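Local coordinates for protein eukaryotic translation initiation factor 2D (Homo sapiens, PDB 5W2F) that delivers tRNA, including the initiator, to the P-site of the eukaryotic ribosome without needing GTP, here represented by its C-terminal part carrying SWIB/MDM2 and SUI1 domains, at residues Val47-Leu57 and Val74-Leu82; Glu88-Val96 and Ile104-Pro112. All blocks are in the same frame, centred on the assembly; numbering follows the deposited sequence. Where two conformers were deposited one is given.

Starting from the N terminus, the chain runs through strand 4-8, strand 27-28 and helix 30-43 before interaction 1 begins. V47-L57 then meets V74-L82, closing a loop of 16 residues that contains helix 59-65, all within the SWIB/MDM2 region. Helix 79-89 starts inside interaction 1 and ends inside interaction 2, where E88-V96 pairs with I104-P112 across a hairpin whose strands are joined by a seven-residue loop. The two contacts follow in series, neither nested nor crossed, with centres 29 Å apart. Interaction 1 ties up the two-stranded sheet beside the helices, while interaction 2 adds edge strand 104-107 to inner strand 91-96 of the four-stranded sheet, from which the chain leads on toward the SUI1 region.

Interaction 1: Val47-Leu57 and Val74-Leu82; sequences VDADNKNLVRL and VMKLPWDSL
V55 sends CG2 straight down onto the indole of W79, 3.5 Å from the centroid of its six-membered ring and only 7° off the normal, a nearly ideal CH-pi contact. With CG1 anti to the backbone N (chi1 178°), V55 divides its methyls: CG2 takes the indole face, while CG1 packs on CD2 of L82. The indole is also held at its edge, where NE1 donates in the ring plane to the carbonyl O of K52 (2.9 Å), and V47 CG2 touches CZ2 obliquely. Two bonds, V55 N to L77 O and L77 N to V55 O, zip the strands together, and L57 N to M75 O continues the ladder.

On the face bearing R56 and K76 the two side chains run side by side. K76, fully extended beyond CG, carries NZ to D48 OD2 in a salt bridge of 2.6 Å that arrives from above the carboxylate plane. R56 bends at chi3 (-85°), and its NH2 turns back to the carbonyls of V47 and D45. L57 CD1 rests 3.9 Å from L77 CG.

This short antiparallel pair, strands 54-56 and 76-78, leads into helix 79-89; helix 30-43 packs on V55 of the strand and on W79 and L82 of that helix, and helix 59-65 meets L57 and M75 together with L82.

Interaction 2: Glu88-Val96 and Ile104-Pro112; sequences EKLQPAYQV and IVKKGRICP
Q91 reaches across to K107, whose NZ donates to OE1 at 2.9 Å; the lysine bends at chi3 (73°) to bring its amine there, and the bond arrives tilted from the amide plane. Next, P92 lies over one face of the R109 guanidinium, with CB 3.7 Å from NH1, while its carbonyl O accepts from G108 N. G108 has a positive phi at which a CB would jam against the preceding carbonyl. A93 pairs with K107, and its small methyl sits close over K106 O.

Y94 is the centre of the contact. Its ring carbon CG stands between the backbone N and the carbonyl carbon (chi1 58°), which folds the ring over the partner strand. K106 CB covers one face, 3.6 Å from the ring centroid and offset toward the rim, and I110 CG1 lies over the opposite face, 4.0 Å from the same centroid; G108 O approaches the edge in plane. The phenol oxygen bonds to A134 O and receives a bond from a water that also donates to R109 O. The K106 chain turns away at chi2, and its NZ bonds to E133 O.

Y94 and K106 exchange a backbone pair, K106 N to Y94 O being nearly straight at 171°. Q95 faces V105 in a non-hydrogen-bonded pair, with CA 3.3 Å from I104 O. V96 and I104 form a second hydrogen-bonded pair, each N donating to the other's O.

Here is a classic antiparallel beta hairpin, alternating hydrogen-bonded and non-hydrogen-bonded pairs. Strand 104-107 forms one edge of the four-stranded antiparallel sheet, with strand 4-8 on the far side of 91-96, and the chain leaves it for the SUI1 region.

Interaction 1: Val47-Leu57 and Val74-Leu82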
ATOM      1  N   VAL A  47     -16.596 -14.641 -23.444  1.00 22.05           N
ATOM      2  CA  VAL A  47     -16.945 -13.403 -24.155  1.00 23.36           C
ATOM      3  C   VAL A  47     -18.354 -13.562 -24.744  1.00 21.45           C
ATOM      4  O   VAL A  47     -18.676 -14.601 -25.327  1.00 25.24           O
ATOM      5  CB  VAL A  47     -15.936 -13.062 -25.262  1.00 25.51           C
ATOM      6  CG1 VAL A  47     -16.307 -11.751 -25.946  1.00 26.03           C
ATOM      7  CG2 VAL A  47     -14.529 -12.993 -24.689  1.00 27.62           C
ATOM      8  N   ASP A  48     -19.202 -12.553 -24.544  1.00 21.39           N
ATOM      9  CA  ASP A  48     -20.545 -12.593 -25.095  1.00 22.53           C
ATOM     10  C   ASP A  48     -20.489 -12.554 -26.625  1.00 23.47           C
ATOM     11  O   ASP A  48     -19.960 -11.617 -27.228  1.00 27.05           O
ATOM     12  CB  ASP A  48     -21.383 -11.449 -24.547  1.00 21.82           C
ATOM     13  CG  ASP A  48     -22.843 -11.571 -24.903  1.00 29.00           C
ATOM     14  OD1 ASP A  48     -23.203 -11.182 -25.998  1.00 34.12           O
ATOM     15  OD2 ASP A  48     -23.641 -12.090 -24.087  1.00 38.24           O
ATOM     16  N   ALA A  49     -21.050 -13.571 -27.251  1.00 28.67           N
ATOM     17  CA  ALA A  49     -20.985 -13.655 -28.699  1.00 31.51           C
ATOM     18  C   ALA A  49     -21.680 -12.522 -29.425  1.00 29.11           C
ATOM     19  O   ALA A  49     -21.264 -12.130 -30.524  1.00 34.12           O
ATOM     20  CB  ALA A  49     -21.531 -14.987 -29.180  1.00 35.91           C
ATOM     21  N   ASP A  50     -22.745 -12.008 -28.827  1.00 25.18           N
ATOM     22  CA  ASP A  50     -23.522 -10.951 -29.464  1.00 26.55           C
ATOM     23  C   ASP A  50     -22.993  -9.545 -29.207  1.00 24.38           C
ATOM     24  O   ASP A  50     -23.318  -8.643 -29.970  1.00 30.36           O
ATOM     25  CB  ASP A  50     -24.976 -11.031 -29.007  1.00 31.22           C
ATOM     26  CG  ASP A  50     -25.649 -12.329 -29.406  1.00 39.74           C
ATOM     27  OD1 ASP A  50     -25.344 -12.872 -30.486  1.00 42.00           O
ATOM     28  OD2 ASP A  50     -26.499 -12.807 -28.628  1.00 51.28           O
ATOM     29  N   ASN A  51     -22.202  -9.366 -28.153  1.00 21.15           N
ATOM     30  CA  ASN A  51     -21.661  -8.077 -27.796  1.00 19.85           C
ATOM     31  C   ASN A  51     -20.292  -8.297 -27.159  1.00 18.68           C
ATOM     32  O   ASN A  51     -20.166  -8.585 -25.958  1.00 19.28           O
ATOM     33  CB  ASN A  51     -22.586  -7.320 -26.852  1.00 19.04           C
ATOM     34  CG  ASN A  51     -22.098  -5.911 -26.556  1.00 17.85           C
ATOM     35  OD1 ASN A  51     -20.908  -5.587 -26.711  1.00 19.46           O
ATOM     36  ND2 ASN A  51     -23.019  -5.057 -26.138  1.00 21.74           N
ATOM     37  N   LYS A  52     -19.255  -8.188 -27.981  1.00 19.35           N
ATOM     38  CA  LYS A  52     -17.915  -8.570 -27.527  1.00 20.00           C
ATOM     39  C   LYS A  52     -17.266  -7.570 -26.572  1.00 18.81           C
ATOM     40  O   LYS A  52     -16.154  -7.805 -26.086  1.00 19.82           O
ATOM     41  CB  LYS A  52     -17.048  -8.908 -28.728  1.00 22.79           C
ATOM     42  CG  LYS A  52     -17.546 -10.185 -29.432  1.00 27.25           C
ATOM     43  CD  LYS A  52     -16.602 -10.759 -30.466  1.00 32.10           C
ATOM     44  CE  LYS A  52     -17.120 -12.096 -30.974  1.00 39.08           C
ATOM     45  NZ  LYS A  52     -18.518 -12.025 -31.472  1.00 42.01           N
ATOM     46  N   ASN A  53     -17.996  -6.494 -26.224  1.00 18.16           N
ATOM     47  CA  ASN A  53     -17.622  -5.645 -25.084  1.00 17.60           C
ATOM     48  C   ASN A  53     -17.943  -6.290 -23.727  1.00 18.60           C
ATOM     49  O   ASN A  53     -17.499  -5.775 -22.699  1.00 18.80           O
ATOM     50  CB  ASN A  53     -18.305  -4.267 -25.126  1.00 18.40           C
ATOM     51  CG  ASN A  53     -17.538  -3.217 -25.910  1.00 19.87           C
ATOM     52  OD1 ASN A  53     -16.365  -3.405 -26.285  1.00 21.97           O
ATOM     53  ND2 ASN A  53     -18.172  -2.071 -26.110  1.00 19.25           N
ATOM     54  N   LEU A  54     -18.723  -7.377 -23.714  1.00 18.36           N
ATOM     55  CA  LEU A  54     -19.222  -7.970 -22.469  1.00 18.18           C
ATOM     56  C   LEU A  54     -18.654  -9.346 -22.227  1.00 18.15           C
ATOM     57  O   LEU A  54     -18.455 -10.116 -23.160  1.00 19.18           O
ATOM     58  CB  LEU A  54     -20.741  -8.082 -22.530  1.00 19.50           C
ATOM     59  CG  LEU A  54     -21.484  -6.768 -22.744  1.00 19.92           C
ATOM     60  CD1 LEU A  54     -22.962  -7.052 -22.809  1.00 20.68           C
ATOM     61  CD2 LEU A  54     -21.204  -5.742 -21.658  1.00 21.53           C
ATOM     62  N   VAL A  55     -18.462  -9.651 -20.953  1.00 19.24           N
ATOM     63  CA  VAL A  55     -18.021 -10.956 -20.488  1.00 19.97           C
ATOM     64  C   VAL A  55     -19.117 -11.565 -19.624  1.00 19.11           C
ATOM     65  O   VAL A  55     -19.628 -10.910 -18.711  1.00 20.37           O
ATOM     66  CB  VAL A  55     -16.705 -10.832 -19.689  1.00 20.36           C
ATOM     67  CG1 VAL A  55     -16.275 -12.198 -19.149  1.00 23.28           C
ATOM     68  CG2 VAL A  55     -15.612 -10.231 -20.577  1.00 22.93           C
ATOM     69  N   ARG A  56     -19.480 -12.815 -19.930  1.00 21.27           N
ATOM     70  CA  ARG A  56     -20.443 -13.571 -19.144  1.00 22.03           C
ATOM     71  C   ARG A  56     -19.674 -14.239 -18.007  1.00 23.84           C
ATOM     72  O   ARG A  56     -18.824 -15.080 -18.240  1.00 28.98           O
ATOM     73  CB  ARG A  56     -21.140 -14.628 -19.994  1.00 26.93           C
ATOM     74  CG  ARG A  56     -21.909 -14.079 -21.185  1.00 34.07           C
ATOM     75  CD  ARG A  56     -22.421 -15.199 -22.101  1.00 45.70           C
ATOM     76  NE  ARG A  56     -21.408 -15.634 -23.081  1.00 56.14           N
ATOM     77  CZ  ARG A  56     -20.633 -16.729 -23.011  1.00 61.41           C
ATOM     78  NH1 ARG A  56     -20.726 -17.617 -22.006  1.00 56.58           N
ATOM     79  NH2 ARG A  56     -19.755 -16.956 -24.005  1.00 45.12           N
ATOM     80  N   LEU A  57     -20.008 -13.904 -16.778  1.00 21.86           N
ATOM     81  CA  LEU A  57     -19.294 -14.435 -15.645  1.00 23.38           C
ATOM     82  C   LEU A  57     -19.679 -15.905 -15.407  1.00 24.13           C
ATOM     83  O   LEU A  57     -20.849 -16.266 -15.375  1.00 27.51           O
ATOM     84  CB  LEU A  57     -19.526 -13.602 -14.395  1.00 24.83           C
ATOM     85  CG  LEU A  57     -18.755 -12.271 -14.250  1.00 31.90           C
ATOM     86  CD1 LEU A  57     -18.946 -11.267 -15.349  1.00 37.02           C
ATOM     87  CD2 LEU A  57     -19.107 -11.680 -12.897  1.00 32.45           C
ATOM     88  N   VAL A  74     -27.770 -14.834 -16.157  1.00 32.16           N
ATOM     89  CA  VAL A  74     -26.412 -14.666 -16.633  1.00 32.53           C
ATOM     90  C   VAL A  74     -25.957 -13.278 -16.199  1.00 29.39           C
ATOM     91  O   VAL A  74     -26.587 -12.267 -16.538  1.00 32.43           O
ATOM     92  CB  VAL A  74     -26.301 -14.809 -18.169  1.00 37.13           C
ATOM     93  CG1 VAL A  74     -24.849 -14.603 -18.616  1.00 42.55           C
ATOM     94  CG2 VAL A  74     -26.837 -16.172 -18.629  1.00 41.79           C
ATOM     95  N   MET A  75     -24.871 -13.240 -15.437  1.00 25.21           N
ATOM     96  CA  MET A  75     -24.261 -11.993 -15.008  1.00 24.10           C
ATOM     97  C   MET A  75     -23.245 -11.600 -16.079  1.00 22.22           C
ATOM     98  O   MET A  75     -22.384 -12.401 -16.437  1.00 24.19           O
ATOM     99  CB  MET A  75     -23.550 -12.189 -13.672  1.00 29.87           C
ATOM    100  CG  MET A  75     -24.369 -12.911 -12.603  1.00 36.87           C
ATOM    101  SD  MET A  75     -25.867 -12.011 -12.190  1.00 47.56           S
ATOM    102  CE  MET A  75     -26.103 -12.391 -10.479  1.00 53.88           C
ATOM    103  N   LYS A  76     -23.390 -10.398 -16.639  1.00 20.93           N
ATOM    104  CA  LYS A  76     -22.475  -9.895 -17.642  1.00 20.72           C
ATOM    105  C   LYS A  76     -21.869  -8.604 -17.166  1.00 20.91           C
ATOM    106  O   LYS A  76     -22.565  -7.758 -16.585  1.00 25.37           O
ATOM    107  CB  LYS A  76     -23.183  -9.645 -18.974  1.00 25.85           C
ATOM    108  CG  LYS A  76     -23.800 -10.893 -19.560  1.00 31.00           C
ATOM    109  CD  LYS A  76     -24.428 -10.569 -20.906  1.00 35.38           C
ATOM    110  CE  LYS A  76     -25.237 -11.728 -21.441  1.00 37.44           C
ATOM    111  NZ  LYS A  76     -25.770 -11.424 -22.795  1.00 40.96           N
ATOM    112  N   LEU A  77     -20.571  -8.459 -17.412  1.00 19.51           N
ATOM    113  CA  LEU A  77     -19.876  -7.215 -17.145  1.00 18.31           C
ATOM    114  C   LEU A  77     -19.053  -6.806 -18.338  1.00 17.51           C
ATOM    115  O   LEU A  77     -18.427  -7.655 -18.976  1.00 19.33           O
ATOM    116  CB  LEU A  77     -18.935  -7.351 -15.950  1.00 18.85           C
ATOM    117  CG  LEU A  77     -19.574  -7.478 -14.583  1.00 19.82           C
ATOM    118  CD1 LEU A  77     -18.505  -7.680 -13.520  1.00 21.74           C
ATOM    119  CD2 LEU A  77     -20.388  -6.239 -14.257  1.00 22.02           C
ATOM    120  N   PRO A  78     -19.016  -5.493 -18.628  1.00 16.84           N
ATOM    121  CA  PRO A  78     -17.994  -5.030 -19.545  1.00 17.92           C
ATOM    122  C   PRO A  78     -16.593  -5.357 -19.047  1.00 17.67           C
ATOM    123  O   PRO A  78     -16.361  -5.410 -17.844  1.00 18.24           O
ATOM    124  CB  PRO A  78     -18.172  -3.521 -19.575  1.00 20.63           C
ATOM    125  CG  PRO A  78     -19.436  -3.235 -18.865  1.00 23.67           C
ATOM    126  CD  PRO A  78     -19.780  -4.392 -18.021  1.00 18.12           C
ATOM    127  N   TRP A  79     -15.665  -5.550 -19.978  1.00 18.19           N
ATOM    128  CA  TRP A  79     -14.278  -5.892 -19.617  1.00 19.00           C
ATOM    129  C   TRP A  79     -13.710  -4.988 -18.534  1.00 20.04           C
ATOM    130  O   TRP A  79     -13.131  -5.454 -17.564  1.00 19.65           O
ATOM    131  CB  TRP A  79     -13.383  -5.772 -20.833  1.00 20.04           C
ATOM    132  CG  TRP A  79     -13.617  -6.764 -21.898  1.00 19.62           C
ATOM    133  CD1 TRP A  79     -14.369  -6.585 -23.002  1.00 20.84           C
ATOM    134  CD2 TRP A  79     -13.087  -8.087 -21.973  1.00 21.04           C
ATOM    135  NE1 TRP A  79     -14.342  -7.708 -23.783  1.00 20.99           N
ATOM    136  CE2 TRP A  79     -13.563  -8.652 -23.181  1.00 20.98           C
ATOM    137  CE3 TRP A  79     -12.247  -8.847 -21.153  1.00 22.96           C
ATOM    138  CZ2 TRP A  79     -13.227  -9.929 -23.592  1.00 24.42           C
ATOM    139  CZ3 TRP A  79     -11.904 -10.125 -21.568  1.00 25.22           C
ATOM    140  CH2 TRP A  79     -12.412 -10.658 -22.769  1.00 25.70           C
ATOM    141  N   ASP A  80     -13.903  -3.686 -18.680  1.00 19.75           N
ATOM    142  CA  ASP A  80     -13.301  -2.765 -17.709  1.00 19.94           C
ATOM    143  C   ASP A  80     -13.919  -2.878 -16.328  1.00 19.62           C
ATOM    144  O   ASP A  80     -13.214  -2.774 -15.327  1.00 19.54           O
ATOM    145  CB  ASP A  80     -13.314  -1.341 -18.234  1.00 21.39           C
ATOM    146  CG  ASP A  80     -12.332  -1.152 -19.383  1.00 23.58           C
ATOM    147  OD1 ASP A  80     -11.125  -1.140 -19.111  1.00 30.71           O
ATOM    148  OD2 ASP A  80     -12.749  -1.033 -20.562  1.00 27.97           O
ATOM    149  N   SER A  81     -15.229  -3.100 -16.259  1.00 18.46           N
ATOM    150  CA  SER A  81     -15.852  -3.325 -14.962  1.00 18.88           C
ATOM    151  C   SER A  81     -15.379  -4.610 -14.319  1.00 18.44           C
ATOM    152  O   SER A  81     -15.148  -4.663 -13.116  1.00 19.65           O
ATOM    153  CB  SER A  81     -17.363  -3.380 -15.114  1.00 19.27           C
ATOM    154  OG  SER A  81     -17.857  -2.115 -15.564  1.00 21.21           O
ATOM    155  N   LEU A  82     -15.250  -5.654 -15.129  1.00 17.84           N
ATOM    156  CA  LEU A  82     -14.742  -6.917 -14.639  1.00 20.10           C
ATOM    157  C   LEU A  82     -13.360  -6.726 -14.034  1.00 19.18           C
ATOM    158  O   LEU A  82     -13.080  -7.181 -12.923  1.00 19.87           O
ATOM    159  CB  LEU A  82     -14.703  -7.939 -15.773  1.00 20.54           C
ATOM    160  CG  LEU A  82     -14.064  -9.284 -15.454  1.00 22.05           C
ATOM    161  CD1 LEU A  82     -14.796  -9.974 -14.314  1.00 24.80           C
ATOM    162  CD2 LEU A  82     -14.019 -10.140 -16.710  1.00 26.10           C
TER
HETATM  163  O   HOH W   1     -25.552  -9.508 -25.469  1.00 39.45           O
HETATM  164  O   HOH W   2     -23.437 -15.660 -15.096  1.00 39.45           O

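Interaction 2: Glu88-Val96 and Ile104-Pro112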
ATOM      1  N   GLU A  88     -10.357  -4.498  -7.175  1.00 22.69           N
ATOM      2  CA  GLU A  88     -10.939  -4.119  -5.880  1.00 24.62           C
ATOM      3  C   GLU A  88     -11.002  -5.276  -4.890  1.00 23.81           C
ATOM      4  O   GLU A  88     -10.859  -5.070  -3.687  1.00 26.56           O
ATOM      5  CB  GLU A  88     -12.362  -3.551  -6.055  1.00 26.43           C
ATOM      6  CG  GLU A  88     -12.390  -2.181  -6.704  1.00 32.83           C
ATOM      7  CD  GLU A  88     -13.780  -1.693  -7.095  1.00 43.36           C
ATOM      8  OE1 GLU A  88     -14.757  -2.497  -7.110  1.00 45.19           O
ATOM      9  OE2 GLU A  88     -13.889  -0.480  -7.410  1.00 51.02           O
ATOM     10  N   LYS A  89     -11.252  -6.482  -5.403  1.00 22.45           N
ATOM     11  CA  LYS A  89     -11.392  -7.669  -4.561  1.00 23.97           C
ATOM     12  C   LYS A  89     -10.044  -8.232  -4.129  1.00 22.30           C
ATOM     13  O   LYS A  89      -9.939  -8.853  -3.073  1.00 25.73           O
ATOM     14  CB  LYS A  89     -12.237  -8.751  -5.251  1.00 26.16           C
ATOM     15  CG  LYS A  89     -13.718  -8.410  -5.323  1.00 30.88           C
ATOM     16  CD  LYS A  89     -14.398  -8.629  -3.984  1.00 38.76           C
ATOM     17  CE  LYS A  89     -15.840  -8.148  -4.020  1.00 44.58           C
ATOM     18  NZ  LYS A  89     -16.460  -8.144  -2.671  1.00 52.02           N
ATOM     19  N   LEU A  90      -9.011  -8.012  -4.939  1.00 20.67           N
ATOM     20  CA  LEU A  90      -7.647  -8.326  -4.537  1.00 21.51           C
ATOM     21  C   LEU A  90      -7.241  -7.500  -3.321  1.00 20.40           C
ATOM     22  O   LEU A  90      -7.803  -6.420  -3.066  1.00 22.91           O
ATOM     23  CB  LEU A  90      -6.689  -8.080  -5.694  1.00 21.52           C
ATOM     24  CG  LEU A  90      -6.789  -9.107  -6.834  1.00 21.63           C
ATOM     25  CD1 LEU A  90      -6.180  -8.592  -8.114  1.00 23.05           C
ATOM     26  CD2 LEU A  90      -6.103 -10.406  -6.439  1.00 26.14           C
ATOM     27  N   GLN A  91      -6.272  -8.016  -2.559  1.00 20.98           N
ATOM     28  CA  GLN A  91      -5.773  -7.287  -1.391  1.00 22.72           C
ATOM     29  C   GLN A  91      -4.771  -6.227  -1.815  1.00 20.84           C
ATOM     30  O   GLN A  91      -3.866  -6.538  -2.589  1.00 22.25           O
ATOM     31  CB  GLN A  91      -5.136  -8.249  -0.419  1.00 25.43           C
ATOM     32  CG  GLN A  91      -6.092  -9.271   0.176  1.00 31.53           C
ATOM     33  CD  GLN A  91      -5.380 -10.323   1.014  1.00 36.80           C
ATOM     34  OE1 GLN A  91      -4.218 -10.672   0.762  1.00 46.27           O
ATOM     35  NE2 GLN A  91      -6.085 -10.857   1.992  1.00 48.61           N
ATOM     36  N   PRO A  92      -4.927  -4.975  -1.341  1.00 22.20           N
ATOM     37  CA  PRO A  92      -3.941  -3.956  -1.704  1.00 22.63           C
ATOM     38  C   PRO A  92      -2.574  -4.285  -1.124  1.00 20.67           C
ATOM     39  O   PRO A  92      -2.457  -4.881  -0.025  1.00 21.69           O
ATOM     40  CB  PRO A  92      -4.476  -2.679  -1.045  1.00 26.04           C
ATOM     41  CG  PRO A  92      -5.341  -3.168   0.055  1.00 31.38           C
ATOM     42  CD  PRO A  92      -5.972  -4.418  -0.478  1.00 26.31           C
ATOM     43  N   ALA A  93      -1.547  -3.889  -1.859  1.00 20.57           N
ATOM     44  CA  ALA A  93      -0.182  -4.112  -1.431  1.00 19.39           C
ATOM     45  C   ALA A  93       0.692  -3.109  -2.157  1.00 18.42           C
ATOM     46  O   ALA A  93       0.212  -2.371  -3.028  1.00 20.33           O
ATOM     47  CB  ALA A  93       0.207  -5.543  -1.734  1.00 19.85           C
ATOM     48  N   TYR A  94       1.961  -3.063  -1.821  1.00 17.81           N
ATOM     49  CA  TYR A  94       2.892  -2.172  -2.501  1.00 18.58           C
ATOM     50  C   TYR A  94       4.308  -2.610  -2.234  1.00 17.75           C
ATOM     51  O   TYR A  94       4.547  -3.439  -1.363  1.00 19.70           O
ATOM     52  CB  TYR A  94       2.692  -0.706  -2.102  1.00 18.69           C
ATOM     53  CG  TYR A  94       2.823  -0.436  -0.612  1.00 18.67           C
ATOM     54  CD1 TYR A  94       1.745  -0.619   0.255  1.00 18.77           C
ATOM     55  CD2 TYR A  94       4.020   0.008  -0.078  1.00 16.79           C
ATOM     56  CE1 TYR A  94       1.872  -0.377   1.619  1.00 17.05           C
ATOM     57  CE2 TYR A  94       4.147   0.271   1.283  1.00 17.47           C
ATOM     58  CZ  TYR A  94       3.082   0.079   2.130  1.00 16.38           C
ATOM     59  OH  TYR A  94       3.183   0.322   3.484  1.00 18.72           O
ATOM     60  N   GLN A  95       5.235  -2.060  -3.005  1.00 18.07           N
ATOM     61  CA  GLN A  95       6.640  -2.394  -2.898  1.00 18.68           C
ATOM     62  C   GLN A  95       7.448  -1.124  -2.724  1.00 19.85           C
ATOM     63  O   GLN A  95       7.328  -0.188  -3.529  1.00 21.51           O
ATOM     64  CB  GLN A  95       7.111  -3.134  -4.140  1.00 20.16           C
ATOM     65  CG  GLN A  95       8.581  -3.512  -4.108  1.00 20.97           C
ATOM     66  CD  GLN A  95       9.005  -4.132  -5.410  1.00 24.78           C
ATOM     67  OE1 GLN A  95       8.845  -5.326  -5.616  1.00 33.34           O
ATOM     68  NE2 GLN A  95       9.517  -3.310  -6.305  1.00 29.58           N
ATOM     69  N   VAL A  96       8.294  -1.120  -1.698  1.00 18.25           N
ATOM     70  CA  VAL A  96       9.170   0.021  -1.398  1.00 18.55           C
ATOM     71  C   VAL A  96      10.611  -0.398  -1.653  1.00 19.24           C
ATOM     72  O   VAL A  96      11.040  -1.464  -1.177  1.00 20.83           O
ATOM     73  CB  VAL A  96       9.055   0.439   0.072  1.00 21.81           C
ATOM     74  CG1 VAL A  96       9.930   1.649   0.348  1.00 21.30           C
ATOM     75  CG2 VAL A  96       7.624   0.676   0.450  1.00 25.43           C
ATOM     76  N   ILE A 104      11.095  -4.215  -0.679  1.00 18.78           N
ATOM     77  CA  ILE A 104      10.305  -4.701   0.454  1.00 18.91           C
ATOM     78  C   ILE A 104       8.832  -4.655   0.059  1.00 18.54           C
ATOM     79  O   ILE A 104       8.318  -3.609  -0.366  1.00 20.42           O
ATOM     80  CB  ILE A 104      10.491  -3.765   1.677  1.00 19.11           C
ATOM     81  CG1 ILE A 104      11.945  -3.650   2.055  1.00 21.16           C
ATOM     82  CG2 ILE A 104       9.652  -4.221   2.868  1.00 21.06           C
ATOM     83  CD1 ILE A 104      12.249  -2.393   2.840  1.00 26.28           C
ATOM     84  N   VAL A 105       8.172  -5.811   0.131  1.00 17.17           N
ATOM     85  CA  VAL A 105       6.743  -5.905  -0.138  1.00 17.70           C
ATOM     86  C   VAL A 105       5.954  -5.657   1.156  1.00 17.47           C
ATOM     87  O   VAL A 105       6.288  -6.190   2.223  1.00 17.72           O
ATOM     88  CB  VAL A 105       6.402  -7.282  -0.730  1.00 20.20           C
ATOM     89  CG1 VAL A 105       4.904  -7.415  -0.958  1.00 22.96           C
ATOM     90  CG2 VAL A 105       7.187  -7.502  -2.019  1.00 24.40           C
ATOM     91  N   LYS A 106       4.893  -4.865   1.043  1.00 17.15           N
ATOM     92  CA  LYS A 106       3.993  -4.593   2.142  1.00 17.74           C
ATOM     93  C   LYS A 106       2.568  -4.901   1.719  1.00 17.75           C
ATOM     94  O   LYS A 106       2.178  -4.621   0.583  1.00 19.29           O
ATOM     95  CB  LYS A 106       4.092  -3.130   2.496  1.00 18.25           C
ATOM     96  CG  LYS A 106       5.402  -2.729   3.149  1.00 18.64           C
ATOM     97  CD  LYS A 106       5.407  -3.165   4.611  1.00 19.41           C
ATOM     98  CE  LYS A 106       6.689  -2.840   5.308  1.00 18.58           C
ATOM     99  NZ  LYS A 106       6.632  -3.211   6.739  1.00 18.02           N
ATOM    100  N   LYS A 107       1.791  -5.450   2.647  1.00 18.52           N
ATOM    101  CA  LYS A 107       0.347  -5.598   2.475  1.00 21.23           C
ATOM    102  C   LYS A 107      -0.377  -4.393   3.069  1.00 22.20           C
ATOM    103  O   LYS A 107      -0.003  -3.860   4.118  1.00 27.94           O
ATOM    104  CB  LYS A 107      -0.131  -6.871   3.106  1.00 25.32           C
ATOM    105  CG  LYS A 107       0.404  -8.070   2.375  1.00 27.61           C
ATOM    106  CD  LYS A 107      -0.172  -9.362   2.917  1.00 34.50           C
ATOM    107  CE  LYS A 107      -1.621  -9.540   2.518  1.00 41.54           C
ATOM    108  NZ  LYS A 107      -1.993 -10.973   2.581  1.00 46.83           N
ATOM    109  N   GLY A 108      -1.430  -3.991   2.384  1.00 21.57           N
ATOM    110  CA  GLY A 108      -2.282  -2.906   2.813  1.00 23.40           C
ATOM    111  C   GLY A 108      -2.222  -1.740   1.863  1.00 23.32           C
ATOM    112  O   GLY A 108      -1.421  -1.697   0.934  1.00 23.77           O
ATOM    113  N   ARG A 109      -3.106  -0.796   2.096  1.00 25.15           N
ATOM    114  CA  ARG A 109      -3.090   0.450   1.364  1.00 27.16           C
ATOM    115  C   ARG A 109      -1.898   1.266   1.808  1.00 24.11           C
ATOM    116  O   ARG A 109      -1.444   1.173   2.957  1.00 28.62           O
ATOM    117  CB  ARG A 109      -4.397   1.212   1.572  1.00 31.78           C
ATOM    118  CG  ARG A 109      -5.589   0.401   1.083  1.00 41.30           C
ATOM    119  CD  ARG A 109      -6.772   1.256   0.680  1.00 51.28           C
ATOM    120  NE  ARG A 109      -7.841   0.412   0.150  1.00 59.48           N
ATOM    121  CZ  ARG A 109      -7.856  -0.156  -1.062  1.00 59.95           C
ATOM    122  NH1 ARG A 109      -6.860   0.016  -1.938  1.00 58.12           N
ATOM    123  NH2 ARG A 109      -8.893  -0.906  -1.407  1.00 66.30           N
ATOM    124  N   ILE A 110      -1.368   2.041   0.873  1.00 24.80           N
ATOM    125  CA  ILE A 110      -0.264   2.932   1.159  1.00 24.61           C
ATOM    126  C   ILE A 110      -0.845   3.976   2.145  1.00 26.89           C
ATOM    127  O   ILE A 110      -1.955   4.490   1.936  1.00 32.50           O
ATOM    128  CB  ILE A 110       0.305   3.594  -0.130  1.00 29.01           C
ATOM    129  CG1 ILE A 110       0.754   2.527  -1.158  1.00 30.94           C
ATOM    130  CG2 ILE A 110       1.491   4.489   0.212  1.00 34.35           C
ATOM    131  CD1 ILE A 110       0.867   3.003  -2.589  1.00 34.66           C
ATOM    132  N   CYS A 111      -0.136   4.177   3.251  1.00 21.55           N
ATOM    133  CA  CYS A 111      -0.445   5.218   4.226  0.65 20.51           C
ATOM    134  C   CYS A 111       0.766   6.140   4.265  1.00 19.83           C
ATOM    135  O   CYS A 111       1.885   5.691   4.066  1.00 21.41           O
ATOM    136  CB  CYS A 111      -0.659   4.610   5.616  0.65 21.65           C
ATOM    137  SG  CYS A 111       0.689   3.560   6.229  0.65 24.21           S
ATOM    138  N   PRO A 112       0.546   7.425   4.533  1.00 18.35           N
ATOM    139  CA  PRO A 112       1.652   8.353   4.564  1.00 17.19           C
ATOM    140  C   PRO A 112       2.469   8.253   5.835  1.00 17.24           C
ATOM    141  O   PRO A 112       1.940   7.880   6.896  1.00 17.92           O
ATOM    142  CB  PRO A 112       0.965   9.710   4.516  1.00 20.07           C
ATOM    143  CG  PRO A 112      -0.350   9.469   5.205  1.00 20.74           C
ATOM    144  CD  PRO A 112      -0.741   8.088   4.807  1.00 20.74           C
TER
HETATM  145  O   HOH W   3      -1.640  -0.294  -2.118  1.00 43.24           O
HETATM  146  O   HOH W   4       0.962   1.535   4.450  1.00 48.83           O